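Local coordinates for glucan-binding protein C, GbpC (Streptococcus mutans UA159, PDB 5UQZ) that probably binds glucan on the streptococcal cell surface and mediates both sucrose-dependent and sucrose-independent adherence, at residues Asp266-Ala271 with Asn277-Asp282; Gln98-Asp103 with Asp121-Met126. All coordinates share one frame; numbering follows the deposited sequence.

Contact 1 of 2, residues Asp266-Ala271 with Asn277-Asp282; sequences DNQYKA and NGDGAD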
# COMPACT_ATOMS: atom_id res chain seq x y z
N ASP A 266 -2.97 -2.03 15.87
CA ASP A 266 -3.73 -2.56 14.74
C ASP A 266 -4.47 -1.42 14.05
O ASP A 266 -5.12 -0.61 14.71
CB ASP A 266 -4.68 -3.63 15.28
CG ASP A 266 -5.55 -4.32 14.20
OD1 ASP A 266 -6.30 -3.62 13.51
OD2 ASP A 266 -5.54 -5.57 14.05
N ASN A 267 -4.32 -1.34 12.73
CA ASN A 267 -5.05 -0.35 11.94
C ASN A 267 -5.92 -1.03 10.89
O ASN A 267 -6.40 -0.37 9.97
CB ASN A 267 -4.10 0.66 11.31
CG ASN A 267 -3.14 0.05 10.30
OD1 ASN A 267 -3.25 -1.13 9.97
ND2 ASN A 267 -2.21 0.86 9.81
N GLN A 268 -6.15 -2.34 11.05
CA GLN A 268 -6.85 -3.12 10.03
C GLN A 268 -8.30 -3.45 10.38
O GLN A 268 -9.13 -3.54 9.46
CB GLN A 268 -6.12 -4.46 9.84
CG GLN A 268 -6.55 -5.22 8.59
CD GLN A 268 -5.92 -4.66 7.31
OE1 GLN A 268 -4.82 -4.12 7.35
NE2 GLN A 268 -6.61 -4.78 6.20
N TYR A 269 -8.62 -3.66 11.66
CA TYR A 269 -9.96 -4.08 12.06
C TYR A 269 -10.50 -3.17 13.14
O TYR A 269 -9.87 -2.99 14.19
CB TYR A 269 -9.89 -5.53 12.64
CG TYR A 269 -9.55 -6.53 11.54
CD1 TYR A 269 -10.49 -6.87 10.57
CD2 TYR A 269 -8.27 -7.08 11.44
CE1 TYR A 269 -10.16 -7.71 9.50
CE2 TYR A 269 -7.94 -7.94 10.38
CZ TYR A 269 -8.88 -8.23 9.42
OH TYR A 269 -8.57 -9.06 8.37
N LYS A 270 -11.70 -2.64 12.90
CA LYS A 270 -12.40 -1.91 13.95
C LYS A 270 -12.54 -2.78 15.20
O LYS A 270 -12.52 -2.27 16.32
CB LYS A 270 -13.77 -1.46 13.45
CG LYS A 270 -13.68 -0.41 12.36
CD LYS A 270 -15.10 0.07 12.05
CE LYS A 270 -15.17 1.05 10.94
NZ LYS A 270 -16.64 1.47 10.87
N ALA A 271 -12.72 -4.10 15.03
CA ALA A 271 -12.86 -4.98 16.19
C ALA A 271 -11.62 -4.97 17.06
O ALA A 271 -11.68 -5.34 18.24
CB ALA A 271 -13.12 -6.42 15.73
N ASN A 277 -12.07 -0.10 8.89
CA ASN A 277 -11.63 -1.42 8.44
C ASN A 277 -10.80 -1.29 7.18
O ASN A 277 -11.14 -0.52 6.27
CB ASN A 277 -12.84 -2.30 8.14
CG ASN A 277 -13.53 -2.75 9.41
OD1 ASN A 277 -12.88 -3.20 10.36
ND2 ASN A 277 -14.86 -2.64 9.44
N GLY A 278 -9.73 -2.07 7.10
CA GLY A 278 -8.88 -2.09 5.94
C GLY A 278 -9.34 -2.98 4.82
O GLY A 278 -9.01 -2.71 3.66
N ASP A 279 -10.05 -4.07 5.15
CA ASP A 279 -10.36 -5.14 4.21
C ASP A 279 -11.56 -4.76 3.36
O ASP A 279 -12.39 -3.91 3.74
CB ASP A 279 -10.80 -6.45 4.88
CG ASP A 279 -9.70 -7.16 5.66
OD1 ASP A 279 -8.52 -6.77 5.58
OD2 ASP A 279 -10.05 -8.19 6.34
N GLY A 280 -11.68 -5.45 2.22
CA GLY A 280 -12.87 -5.41 1.41
C GLY A 280 -12.87 -4.26 0.42
O GLY A 280 -11.99 -3.39 0.42
N ALA A 281 -13.89 -4.25 -0.44
CA ALA A 281 -14.00 -3.21 -1.45
C ALA A 281 -14.14 -1.83 -0.83
O ALA A 281 -13.73 -0.83 -1.44
CB ALA A 281 -15.20 -3.49 -2.36
N ASP A 282 -14.72 -1.73 0.36
CA ASP A 282 -14.94 -0.46 1.03
C ASP A 282 -13.88 -0.14 2.07
O ASP A 282 -13.98 0.89 2.75
CB ASP A 282 -16.34 -0.41 1.66
CG ASP A 282 -17.44 -0.61 0.65
OD1 ASP A 282 -17.25 -0.23 -0.52
OD2 ASP A 282 -18.50 -1.16 1.03
O HOH W 1 -10.95 -4.98 7.78
O HOH W 2 -13.50 -5.13 12.37
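D279 takes a bond on each carboxylate oxygen from neighbouring residues of 266-271. The hydroxyl of Y269 donates to it, Y269 OH to D279 OD2 2.7 Å, meeting the carboxylate on its syn side, with ring and carboxylate planes perpendicular. The amide of Q268 donates as well, Q268 NE2 to D279 OD1 2.8 Å, a bent bond that arrives on the anti side and well off the carboxylate plane. With chi1 at -167°, Q268 CG lies over the rim of one face of the Y269 ring, and the bend at chi2 (78°) then turns the amide toward D279.

Between the backbones, G278 N donates to Q268 O at 2.8 Å and nearly straight, 171° at the hydrogen. Water 1 adds a second link, donating to Q268 O and accepting from D279 N. Further along, N277 OD1 receives K270 N at 2.9 Å, while water 2 joins the same oxygen to A271 N. The extended K270 side chain crosses that of N277 at about a right angle, and its ammonium forms a salt bridge with E34 of helix 3-51.

D266 OD1 closes an Asx turn to Q268 N, extended to an Asx motif by Y269 N. Q268 OE1 accepts from the calcium ligand N226, which places Q268 in the second shell of the calcium site.

Contact 2 of 2, residues Gln98-Asp103 with Asp121-Met126; sequences QQYNTD and DTWFKM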
# COMPACT_ATOMS: atom_id res chain seq x y z
N GLN A 98 -0.73 -18.39 -1.28
CA GLN A 98 -0.10 -19.58 -1.83
C GLN A 98 0.83 -19.25 -2.98
O GLN A 98 1.85 -19.93 -3.15
CB GLN A 98 -1.13 -20.59 -2.31
CG GLN A 98 -1.92 -21.29 -1.19
CD GLN A 98 -1.07 -22.09 -0.16
OE1 GLN A 98 0.13 -22.31 -0.32
NE2 GLN A 98 -1.73 -22.54 0.89
N GLN A 99 0.50 -18.25 -3.79
CA GLN A 99 1.40 -17.84 -4.86
C GLN A 99 2.76 -17.42 -4.32
O GLN A 99 3.77 -17.58 -5.01
CB GLN A 99 0.77 -16.70 -5.63
CG GLN A 99 1.42 -16.36 -6.90
CD GLN A 99 0.52 -15.47 -7.72
OE1 GLN A 99 -0.72 -15.63 -7.73
NE2 GLN A 99 1.11 -14.53 -8.40
N TYR A 100 2.80 -16.87 -3.10
CA TYR A 100 4.05 -16.46 -2.50
C TYR A 100 4.54 -17.47 -1.47
O TYR A 100 5.49 -17.17 -0.74
CB TYR A 100 3.93 -15.06 -1.90
CG TYR A 100 3.94 -14.01 -3.01
CD1 TYR A 100 5.16 -13.47 -3.46
CD2 TYR A 100 2.77 -13.62 -3.64
CE1 TYR A 100 5.17 -12.52 -4.46
CE2 TYR A 100 2.77 -12.68 -4.64
CZ TYR A 100 3.99 -12.15 -5.08
OH TYR A 100 4.00 -11.19 -6.06
N ASN A 101 3.97 -18.66 -1.44
CA ASN A 101 4.47 -19.71 -0.56
C ASN A 101 5.69 -20.34 -1.23
O ASN A 101 5.56 -21.19 -2.10
CB ASN A 101 3.39 -20.73 -0.28
CG ASN A 101 3.87 -21.80 0.67
OD1 ASN A 101 5.07 -21.87 0.99
ND2 ASN A 101 2.95 -22.63 1.16
N THR A 102 6.89 -19.90 -0.83
CA THR A 102 8.12 -20.40 -1.44
C THR A 102 8.32 -21.89 -1.24
O THR A 102 9.13 -22.50 -1.96
CB THR A 102 9.32 -19.57 -0.97
OG1 THR A 102 9.26 -19.41 0.46
CG2 THR A 102 9.31 -18.18 -1.59
N ASP A 103 7.61 -22.52 -0.29
CA ASP A 103 7.70 -23.98 -0.17
C ASP A 103 7.14 -24.68 -1.41
O ASP A 103 7.42 -25.87 -1.63
CB ASP A 103 6.82 -24.46 0.98
CG ASP A 103 7.35 -24.11 2.36
OD1 ASP A 103 8.49 -23.64 2.49
OD2 ASP A 103 6.62 -24.35 3.33
N ASP A 121 5.79 -7.13 -16.74
CA ASP A 121 6.09 -7.46 -15.36
C ASP A 121 6.94 -8.73 -15.32
O ASP A 121 6.71 -9.65 -16.09
CB ASP A 121 4.80 -7.69 -14.58
CG ASP A 121 3.89 -6.48 -14.50
OD1 ASP A 121 4.34 -5.32 -14.70
OD2 ASP A 121 2.71 -6.68 -14.17
N THR A 122 7.91 -8.76 -14.42
CA THR A 122 8.91 -9.83 -14.39
C THR A 122 8.92 -10.49 -13.02
O THR A 122 8.80 -9.82 -12.01
CB THR A 122 10.28 -9.16 -14.68
OG1 THR A 122 10.22 -8.59 -16.02
CG2 THR A 122 11.44 -10.13 -14.64
N TRP A 123 9.11 -11.79 -12.96
CA TRP A 123 9.11 -12.55 -11.70
C TRP A 123 10.48 -13.16 -11.48
O TRP A 123 11.06 -13.74 -12.42
CB TRP A 123 8.08 -13.68 -11.78
CG TRP A 123 6.65 -13.29 -11.66
CD1 TRP A 123 5.83 -12.82 -12.67
CD2 TRP A 123 5.83 -13.38 -10.49
NE1 TRP A 123 4.55 -12.63 -12.18
CE2 TRP A 123 4.52 -12.97 -10.85
CE3 TRP A 123 6.08 -13.78 -9.18
CZ2 TRP A 123 3.48 -12.96 -9.94
CZ3 TRP A 123 5.05 -13.77 -8.28
CH2 TRP A 123 3.77 -13.35 -8.66
N PHE A 124 10.95 -13.12 -10.24
CA PHE A 124 12.24 -13.71 -9.91
C PHE A 124 12.32 -13.92 -8.41
O PHE A 124 11.54 -13.36 -7.64
CB PHE A 124 13.44 -12.86 -10.39
CG PHE A 124 13.37 -11.41 -10.02
CD1 PHE A 124 13.78 -10.96 -8.77
CD2 PHE A 124 12.90 -10.48 -10.94
CE1 PHE A 124 13.73 -9.58 -8.47
CE2 PHE A 124 12.85 -9.14 -10.64
CZ PHE A 124 13.27 -8.71 -9.39
N LYS A 125 13.28 -14.74 -8.00
CA LYS A 125 13.60 -14.91 -6.59
C LYS A 125 14.79 -14.01 -6.27
O LYS A 125 15.78 -14.01 -6.99
CB LYS A 125 14.00 -16.38 -6.38
CG LYS A 125 14.18 -16.85 -4.98
CD LYS A 125 15.03 -18.13 -4.89
CE LYS A 125 14.42 -19.23 -5.69
NZ LYS A 125 15.07 -20.55 -5.36
N MET A 126 14.66 -13.24 -5.21
CA MET A 126 15.81 -12.51 -4.69
C MET A 126 16.52 -13.34 -3.64
O MET A 126 15.93 -14.21 -2.99
CB MET A 126 15.36 -11.20 -4.05
CG MET A 126 14.92 -10.14 -5.06
SD MET A 126 14.43 -8.59 -4.33
CE MET A 126 16.00 -7.81 -4.06
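Chain 98-103 leaves helix 96-99 at Y100, the first residue with non-helical backbone angles, and faces strand 122-127 through side chains alone. The meeting point is the far end of the W123 indole, at CZ3 and CH2. Y100 brings the end of its ring obliquely to these atoms: Y100 CZ lies 3.7 Å from W123 CZ3, and the hydroxyl, Y100 OH, is 3.4 Å from W123 CH2. The ring of Y100 and the six-membered ring of W123 are inclined by 33° with centroids 5.6 Å apart, an oblique aromatic pair. Q99 approaches the same part of the indole, also obliquely. Its extended chain, with CG anti to the backbone N (chi1 -168°), carries the amide from the end of helix 96-99 toward W123, but the amide nitrogen comes implausibly close to the ring carbons, so the exact placing of this group is doubtful.

After Y100, N101 OD1 accepts from D103 N at 2.9 Å, an Asx turn, and N101 ND2 donates to Q98 OE1 at 3.2 Å.

The Y100 ring also stacks with F181 of strand 180-184, and both Y100 and W123 touch N171 on strand 167-172. W123 packs in addition on L83, with which its backbone is hydrogen-bonded. The aromatic pair thus joins the end of helix 96-99 to strand 122-127, beside strand 167-172, in the smaller antiparallel sheet.

Overall arrangement
Contacts 1 and 2 lie in series along the chain and do not touch: their centres are 26 Å apart and their nearest atoms about 16 Å. Both belong to the glucan-binding protein C domain carried by this fragment of the longer, wall-anchored protein, but they stand differently to the bound calcium ion. In contact 1 the side chain of Q268 is about 7 Å from the calcium ion and adjoins N226, which is among the protein ligands, with S224 and E237. In contact 2 the side chain of Y100 is about 12 Å from the calcium ion. Contact 1 braces a long loop following strand 260-263 of the larger sheet and ties it to helix 3-51, whereas contact 2 packs against the smaller four-stranded sheet.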